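Local atomic coordinates of amidohydrolase (PDB entry 3OOQ), a protein that probably acts as a hydrolase of the amidohydrolase family, perhaps with allantoinase activity, though its true substrate is uncertain. Residues A103-V115 and V375-R387. Numbering follows the deposited sequence.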
ATOM      1  N   ALA F 103     -37.986  -4.885   2.536  1.00 20.76           N
ATOM      2  CA  ALA F 103     -38.469  -3.753   1.754  1.00 20.90           C
ATOM      3  C   ALA F 103     -39.694  -4.133   0.899  1.00 21.19           C
ATOM      4  O   ALA F 103     -40.468  -3.267   0.505  1.00 21.11           O
ATOM      5  CB  ALA F 103     -37.354  -3.199   0.868  1.00 20.43           C
ATOM      6  N   ILE F 104     -39.839  -5.425   0.603  1.00 21.58           N
ATOM      7  CA  ILE F 104     -40.865  -5.907  -0.323  1.00 22.03           C
ATOM      8  C   ILE F 104     -42.276  -5.868   0.266  1.00 23.81           C
ATOM      9  O   ILE F 104     -43.214  -5.421  -0.405  1.00 23.63           O
ATOM     10  CB  ILE F 104     -40.502  -7.299  -0.911  1.00 22.21           C
ATOM     11  CG1 ILE F 104     -39.345  -7.128  -1.913  1.00 17.50           C
ATOM     12  CG2 ILE F 104     -41.739  -7.967  -1.608  1.00 18.30           C
ATOM     13  CD1 ILE F 104     -38.630  -8.412  -2.328  1.00 22.55           C
ATOM     14  N   GLU F 105     -42.431  -6.309   1.516  1.00 24.97           N
ATOM     15  CA  GLU F 105     -43.718  -6.196   2.194  1.00 27.05           C
ATOM     16  C   GLU F 105     -44.053  -4.709   2.378  1.00 26.48           C
ATOM     17  O   GLU F 105     -45.216  -4.307   2.383  1.00 25.91           O
ATOM     18  CB  GLU F 105     -43.695  -6.941   3.545  1.00 28.62           C
ATOM     19  CG  GLU F 105     -45.058  -7.227   4.133  1.00 57.18           C
ATOM     20  CD  GLU F 105     -45.738  -8.469   3.544  1.00 31.59           C
ATOM     21  OE1 GLU F 105     -45.242  -9.047   2.543  1.00 57.10           O
ATOM     22  OE2 GLU F 105     -46.794  -8.865   4.098  1.00 58.03           O
ATOM     23  N   ARG F 106     -43.014  -3.894   2.530  1.00 26.22           N
ATOM     24  CA  ARG F 106     -43.189  -2.456   2.681  1.00 26.19           C
ATOM     25  C   ARG F 106     -43.622  -1.813   1.363  1.00 25.43           C
ATOM     26  O   ARG F 106     -44.427  -0.885   1.371  1.00 26.33           O
ATOM     27  CB  ARG F 106     -41.903  -1.807   3.215  1.00 26.92           C
ATOM     28  CG  ARG F 106     -41.595  -2.168   4.671  1.00 27.12           C
ATOM     29  CD  ARG F 106     -40.238  -1.620   5.110  1.00 27.27           C
ATOM     30  NE  ARG F 106     -39.978  -1.908   6.522  1.00 27.89           N
ATOM     31  CZ  ARG F 106     -38.890  -2.513   7.009  1.00 28.11           C
ATOM     32  NH1 ARG F 106     -37.884  -2.893   6.225  1.00 27.36           N
ATOM     33  NH2 ARG F 106     -38.799  -2.711   8.314  1.00 28.32           N
ATOM     34  N   ALA F 107     -43.119  -2.324   0.238  1.00 23.94           N
ATOM     35  CA  ALA F 107     -43.529  -1.820  -1.094  1.00 23.05           C
ATOM     36  C   ALA F 107     -45.006  -2.145  -1.417  1.00 23.22           C
ATOM     37  O   ALA F 107     -45.732  -1.310  -1.963  1.00 22.79           O
ATOM     38  CB  ALA F 107     -42.621  -2.359  -2.172  1.00 21.42           C
ATOM     39  N   LEU F 108     -45.425  -3.359  -1.065  1.00 23.30           N
ATOM     40  CA  LEU F 108     -46.830  -3.760  -1.135  1.00 23.92           C
ATOM     41  C   LEU F 108     -47.710  -2.852  -0.265  1.00 24.59           C
ATOM     42  O   LEU F 108     -48.764  -2.407  -0.712  1.00 26.38           O
ATOM     43  CB  LEU F 108     -46.985  -5.241  -0.756  1.00 24.00           C
ATOM     44  CG  LEU F 108     -46.376  -6.282  -1.721  1.00 23.45           C
ATOM     45  CD1 LEU F 108     -46.300  -7.673  -1.073  1.00 24.52           C
ATOM     46  CD2 LEU F 108     -47.153  -6.361  -3.047  1.00 23.94           C
ATOM     47  N   ALA F 109     -47.272  -2.557   0.956  1.00 23.02           N
ATOM     48  CA  ALA F 109     -47.961  -1.607   1.820  1.00 22.62           C
ATOM     49  C   ALA F 109     -48.017  -0.174   1.240  1.00 23.06           C
ATOM     50  O   ALA F 109     -48.755   0.672   1.752  1.00 23.43           O
ATOM     51  CB  ALA F 109     -47.333  -1.607   3.266  1.00 22.11           C
ATOM     52  N   GLY F 110     -47.223   0.098   0.202  1.00 22.47           N
ATOM     53  CA  GLY F 110     -47.322   1.354  -0.538  1.00 22.64           C
ATOM     54  C   GLY F 110     -47.975   1.202  -1.906  1.00 22.67           C
ATOM     55  O   GLY F 110     -48.014   2.140  -2.703  1.00 22.38           O
ATOM     56  N   GLY F 111     -48.461   0.002  -2.189  1.00 23.27           N
ATOM     57  CA  GLY F 111     -49.269  -0.240  -3.372  1.00 23.45           C
ATOM     58  C   GLY F 111     -48.507  -0.570  -4.630  1.00 22.97           C
ATOM     59  O   GLY F 111     -49.075  -0.520  -5.707  1.00 23.47           O
ATOM     60  N   VAL F 112     -47.225  -0.920  -4.496  1.00 22.69           N
ATOM     61  CA  VAL F 112     -46.390  -1.312  -5.628  1.00 21.65           C
ATOM     62  C   VAL F 112     -46.376  -2.830  -5.799  1.00 21.62           C
ATOM     63  O   VAL F 112     -46.077  -3.577  -4.858  1.00 21.33           O
ATOM     64  CB  VAL F 112     -44.929  -0.805  -5.456  1.00 21.75           C
ATOM     65  CG1 VAL F 112     -44.088  -1.171  -6.676  1.00 19.12           C
ATOM     66  CG2 VAL F 112     -44.920   0.708  -5.261  1.00 20.19           C
ATOM     67  N   THR F 113     -46.677  -3.298  -7.006  1.00 21.49           N
ATOM     68  CA  THR F 113     -46.789  -4.738  -7.220  1.00 22.16           C
ATOM     69  C   THR F 113     -45.763  -5.306  -8.197  1.00 22.57           C
ATOM     70  O   THR F 113     -45.394  -6.471  -8.091  1.00 24.08           O
ATOM     71  CB  THR F 113     -48.208  -5.122  -7.702  1.00 22.94           C
ATOM     72  OG1 THR F 113     -48.519  -4.377  -8.886  1.00 23.02           O
ATOM     73  CG2 THR F 113     -49.240  -4.829  -6.625  1.00 23.06           C
ATOM     74  N   SER F 114     -45.313  -4.495  -9.147  1.00 21.98           N
ATOM     75  CA  SER F 114     -44.357  -4.935 -10.182  1.00 22.17           C
ATOM     76  C   SER F 114     -43.206  -3.943 -10.319  1.00 21.68           C
ATOM     77  O   SER F 114     -43.407  -2.738 -10.197  1.00 21.64           O
ATOM     78  CB  SER F 114     -45.052  -5.072 -11.553  1.00 22.30           C
ATOM     79  OG  SER F 114     -46.046  -6.091 -11.543  1.00 28.60           O
ATOM     80  N   VAL F 115     -42.009  -4.450 -10.594  1.00 20.87           N
ATOM     81  CA  VAL F 115     -40.840  -3.600 -10.805  1.00 20.64           C
ATOM     82  C   VAL F 115     -39.910  -4.245 -11.816  1.00 21.22           C
ATOM     83  O   VAL F 115     -39.874  -5.474 -11.959  1.00 21.41           O
ATOM     84  CB  VAL F 115     -40.017  -3.357  -9.475  1.00 20.71           C
ATOM     85  CG1 VAL F 115     -40.898  -2.798  -8.354  1.00 23.51           C
ATOM     86  CG2 VAL F 115     -39.387  -4.661  -8.990  1.00 23.29           C
ATOM     87  N   VAL F 375     -53.085   1.399   2.441  1.00 27.21           N
ATOM     88  CA  VAL F 375     -53.369   0.189   1.700  1.00 27.58           C
ATOM     89  C   VAL F 375     -54.036  -0.838   2.609  1.00 27.61           C
ATOM     90  O   VAL F 375     -53.470  -1.239   3.614  1.00 27.24           O
ATOM     91  CB  VAL F 375     -52.086  -0.407   1.094  1.00 27.70           C
ATOM     92  CG1 VAL F 375     -52.343  -1.813   0.532  1.00 23.84           C
ATOM     93  CG2 VAL F 375     -51.541   0.514   0.023  1.00 22.37           C
ATOM     94  N   GLU F 376     -55.244  -1.263   2.240  1.00 27.49           N
ATOM     95  CA  GLU F 376     -55.939  -2.277   3.020  1.00 27.35           C
ATOM     96  C   GLU F 376     -55.652  -3.688   2.535  1.00 26.41           C
ATOM     97  O   GLU F 376     -55.569  -4.606   3.340  1.00 26.65           O
ATOM     98  CB  GLU F 376     -57.439  -1.985   3.061  1.00 28.07           C
ATOM     99  CG  GLU F 376     -57.720  -0.609   3.700  1.00 33.30           C
ATOM    100  CD  GLU F 376     -59.185  -0.338   3.968  1.00 30.15           C
ATOM    101  OE1 GLU F 376     -60.032  -1.161   3.545  1.00 33.65           O
ATOM    102  OE2 GLU F 376     -59.476   0.711   4.597  1.00 34.18           O
ATOM    103  N   ARG F 377     -55.512  -3.861   1.226  1.00 26.17           N
ATOM    104  CA  ARG F 377     -55.294  -5.185   0.634  1.00 26.78           C
ATOM    105  C   ARG F 377     -54.602  -5.059  -0.692  1.00 25.72           C
ATOM    106  O   ARG F 377     -54.782  -4.057  -1.376  1.00 25.89           O
ATOM    107  CB  ARG F 377     -56.621  -5.906   0.368  1.00 28.34           C
ATOM    108  CG  ARG F 377     -57.334  -6.425   1.591  1.00 39.91           C
ATOM    109  CD  ARG F 377     -58.447  -7.328   1.153  1.00 30.69           C
ATOM    110  NE  ARG F 377     -59.409  -7.611   2.218  1.00 40.60           N
ATOM    111  CZ  ARG F 377     -60.480  -8.377   2.059  1.00 31.72           C
ATOM    112  NH1 ARG F 377     -60.729  -8.933   0.881  1.00 40.12           N
ATOM    113  NH2 ARG F 377     -61.304  -8.587   3.082  1.00 41.47           N
ATOM    114  N   VAL F 378     -53.855  -6.093  -1.069  1.00 25.18           N
ATOM    115  CA  VAL F 378     -53.205  -6.152  -2.382  1.00 25.02           C
ATOM    116  C   VAL F 378     -53.392  -7.549  -2.943  1.00 24.99           C
ATOM    117  O   VAL F 378     -53.169  -8.542  -2.238  1.00 25.23           O
ATOM    118  CB  VAL F 378     -51.676  -5.840  -2.323  1.00 24.93           C
ATOM    119  CG1 VAL F 378     -51.046  -5.860  -3.753  1.00 19.72           C
ATOM    120  CG2 VAL F 378     -51.419  -4.494  -1.653  1.00 20.13           C
ATOM    121  N   TYR F 379     -53.819  -7.605  -4.203  1.00 24.05           N
ATOM    122  CA  TYR F 379     -53.927  -8.841  -4.944  1.00 24.34           C
ATOM    123  C   TYR F 379     -52.937  -8.743  -6.079  1.00 23.82           C
ATOM    124  O   TYR F 379     -52.725  -7.657  -6.622  1.00 23.14           O
ATOM    125  CB  TYR F 379     -55.338  -9.010  -5.519  1.00 24.88           C
ATOM    126  CG  TYR F 379     -56.435  -9.125  -4.467  1.00 30.13           C
ATOM    127  CD1 TYR F 379     -56.950  -7.986  -3.837  1.00 25.78           C
ATOM    128  CD2 TYR F 379     -56.962 -10.368  -4.111  1.00 25.44           C
ATOM    129  CE1 TYR F 379     -57.955  -8.081  -2.873  1.00 30.04           C
ATOM    130  CE2 TYR F 379     -57.981 -10.476  -3.141  1.00 30.63           C
ATOM    131  CZ  TYR F 379     -58.467  -9.324  -2.539  1.00 26.24           C
ATOM    132  OH  TYR F 379     -59.461  -9.403  -1.604  1.00 31.19           O
ATOM    133  N   ILE F 380     -52.320  -9.870  -6.410  1.00 24.03           N
ATOM    134  CA  ILE F 380     -51.434  -9.991  -7.569  1.00 24.25           C
ATOM    135  C   ILE F 380     -51.873 -11.272  -8.270  1.00 25.64           C
ATOM    136  O   ILE F 380     -52.002 -12.311  -7.623  1.00 26.30           O
ATOM    137  CB  ILE F 380     -49.941 -10.077  -7.145  1.00 23.47           C
ATOM    138  CG1 ILE F 380     -49.477  -8.718  -6.593  1.00 21.97           C
ATOM    139  CG2 ILE F 380     -49.060 -10.525  -8.326  1.00 21.77           C
ATOM    140  CD1 ILE F 380     -48.015  -8.654  -6.132  1.00 22.69           C
ATOM    141  N   ASP F 381     -52.139 -11.202  -9.570  1.00 26.64           N
ATOM    142  CA  ASP F 381     -52.750 -12.343 -10.285  1.00 28.01           C
ATOM    143  C   ASP F 381     -53.996 -12.869  -9.551  1.00 27.91           C
ATOM    144  O   ASP F 381     -54.234 -14.080  -9.482  1.00 27.95           O
ATOM    145  CB  ASP F 381     -51.732 -13.477 -10.478  1.00 28.92           C
ATOM    146  CG  ASP F 381     -50.508 -13.035 -11.239  1.00 35.84           C
ATOM    147  OD1 ASP F 381     -50.616 -12.183 -12.157  1.00 30.16           O
ATOM    148  OD2 ASP F 381     -49.422 -13.552 -10.936  1.00 30.19           O
ATOM    149  N   GLY F 382     -54.772 -11.944  -8.997  1.00 27.69           N
ATOM    150  CA  GLY F 382     -56.038 -12.262  -8.353  1.00 28.03           C
ATOM    151  C   GLY F 382     -55.910 -12.989  -7.023  1.00 28.35           C
ATOM    152  O   GLY F 382     -56.897 -13.508  -6.511  1.00 28.45           O
ATOM    153  N   VAL F 383     -54.696 -13.016  -6.475  1.00 28.26           N
ATOM    154  CA  VAL F 383     -54.396 -13.682  -5.209  1.00 28.63           C
ATOM    155  C   VAL F 383     -53.986 -12.618  -4.198  1.00 28.50           C
ATOM    156  O   VAL F 383     -53.118 -11.775  -4.477  1.00 27.87           O
ATOM    157  CB  VAL F 383     -53.267 -14.749  -5.373  1.00 28.77           C
ATOM    158  CG1 VAL F 383     -52.878 -15.363  -4.021  1.00 34.47           C
ATOM    159  CG2 VAL F 383     -53.688 -15.845  -6.358  1.00 34.64           C
ATOM    160  N   GLU F 384     -54.628 -12.637  -3.034  1.00 29.52           N
ATOM    161  CA  GLU F 384     -54.277 -11.710  -1.955  1.00 30.30           C
ATOM    162  C   GLU F 384     -52.854 -12.010  -1.464  1.00 30.29           C
ATOM    163  O   GLU F 384     -52.540 -13.155  -1.135  1.00 30.77           O
ATOM    164  CB  GLU F 384     -55.285 -11.800  -0.802  1.00 31.56           C
ATOM    165  CG  GLU F 384     -55.174 -10.659   0.200  1.00 42.67           C
ATOM    166  CD  GLU F 384     -56.102 -10.816   1.388  1.00 32.65           C
ATOM    167  OE1 GLU F 384     -57.133 -11.509   1.285  1.00 43.81           O
ATOM    168  OE2 GLU F 384     -55.801 -10.232   2.443  1.00 43.83           O
ATOM    169  N   VAL F 385     -51.998 -10.990  -1.474  1.00 30.23           N
ATOM    170  CA  VAL F 385     -50.600 -11.109  -1.013  1.00 30.85           C
ATOM    171  C   VAL F 385     -50.300 -10.146   0.139  1.00 31.24           C
ATOM    172  O   VAL F 385     -49.211 -10.177   0.725  1.00 31.77           O
ATOM    173  CB  VAL F 385     -49.554 -10.913  -2.167  1.00 30.68           C
ATOM    174  CG1 VAL F 385     -49.602 -12.085  -3.151  1.00 24.10           C
ATOM    175  CG2 VAL F 385     -49.767  -9.575  -2.897  1.00 23.77           C
ATOM    176  N   PHE F 386     -51.261  -9.277   0.446  1.00 31.17           N
ATOM    177  CA  PHE F 386     -51.137  -8.359   1.567  1.00 31.86           C
ATOM    178  C   PHE F 386     -52.514  -7.988   2.148  1.00 33.26           C
ATOM    179  O   PHE F 386     -53.487  -7.825   1.402  1.00 32.76           O
ATOM    180  CB  PHE F 386     -50.366  -7.109   1.139  1.00 31.01           C
ATOM    181  CG  PHE F 386     -50.227  -6.066   2.219  1.00 30.44           C
ATOM    182  CD1 PHE F 386     -49.113  -6.064   3.068  1.00 31.10           C
ATOM    183  CD2 PHE F 386     -51.203  -5.086   2.391  1.00 30.77           C
ATOM    184  CE1 PHE F 386     -48.972  -5.089   4.079  1.00 30.56           C
ATOM    185  CE2 PHE F 386     -51.079  -4.120   3.394  1.00 31.05           C
ATOM    186  CZ  PHE F 386     -49.957  -4.115   4.237  1.00 31.00           C
ATOM    187  N   ARG F 387     -52.575  -7.887   3.478  1.00 34.48           N
ATOM    188  CA  ARG F 387     -53.734  -7.369   4.198  1.00 36.41           C
ATOM    189  C   ARG F 387     -53.268  -6.587   5.414  1.00 38.01           C
ATOM    190  O   ARG F 387     -52.501  -7.092   6.223  1.00 38.19           O
ATOM    191  CB  ARG F 387     -54.679  -8.490   4.662  1.00 37.56           C
ATOM    192  CG  ARG F 387     -55.988  -7.966   5.301  1.00 43.09           C
ATOM    193  CD  ARG F 387     -56.980  -9.071   5.657  1.00 39.21           C
ATOM    194  NE  ARG F 387     -57.529  -9.712   4.464  1.00 43.13           N
ATOM    195  CZ  ARG F 387     -58.570 -10.542   4.450  1.00 39.69           C
ATOM    196  NH1 ARG F 387     -59.214 -10.853   5.569  1.00 43.89           N
ATOM    197  NH2 ARG F 387     -58.973 -11.068   3.303  1.00 43.41           N
TER
HETATM  198  O   HOH W   1     -50.414   1.563   3.633  1.00 28.71           O
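Leu108, on the inner side, and Phe386, toward solvent, carry a mostly buried apolar contact that joins the C-terminal end of helix 103-108 and the start of strand 112-115 to the hairpin 375-387 of the same sheet. It is a worked example of a helix C-terminus fitted against a beta hairpin, here one with a classic bulge at Val385 and Phe386 opposite Val378. Helix 103-108 runs nearly perpendicular to strand 383-387 (97°). A Schellman motif closes it, with Gly111 at positive phi, and turns the chain into strand 112-115.

Leu108 sends CD2 into the hairpin, where Ile380 CD1 lies 3.9 Å away and Val378 CG1 and Val385 CG2 complete the surround; its side chain crosses those of Val378 and Ile380 at about a right angle. Next to it Thr113 turns its methyl inward, CG2 standing 3.5 Å from Val378 CG1, while the Thr113 and Ile380 side chains run antiparallel alongside each other.

The Phe386 ring, with CG anti to the backbone N (chi1 178°), reaches back to the helix. Ala109 CA lies over one face near the ring's margin, and Ala109 CB touches Phe386 CZ at 3.8 Å. Glu105 OE2 approaches the ring edge at Phe386 CD1 (3.8 Å), its carboxylate plane turned 62° from the ring, consistent with a weak favourable contact to the ring C-H. Cutting Phe386 back to an alanine is likely to open a gap beside Ala109 and take away the edge that Glu105 OE2 approaches.

One water donates to Ala109 O (2.7 Å) and accepts from Val375 N (2.9 Å), while Val375 CG2 rests on the same carbonyl. Val375 and Val378 also pack on strand 361-364. With this water as the polar link and no direct hydrogen bond between the segments, the fit depends chiefly on complementary shape.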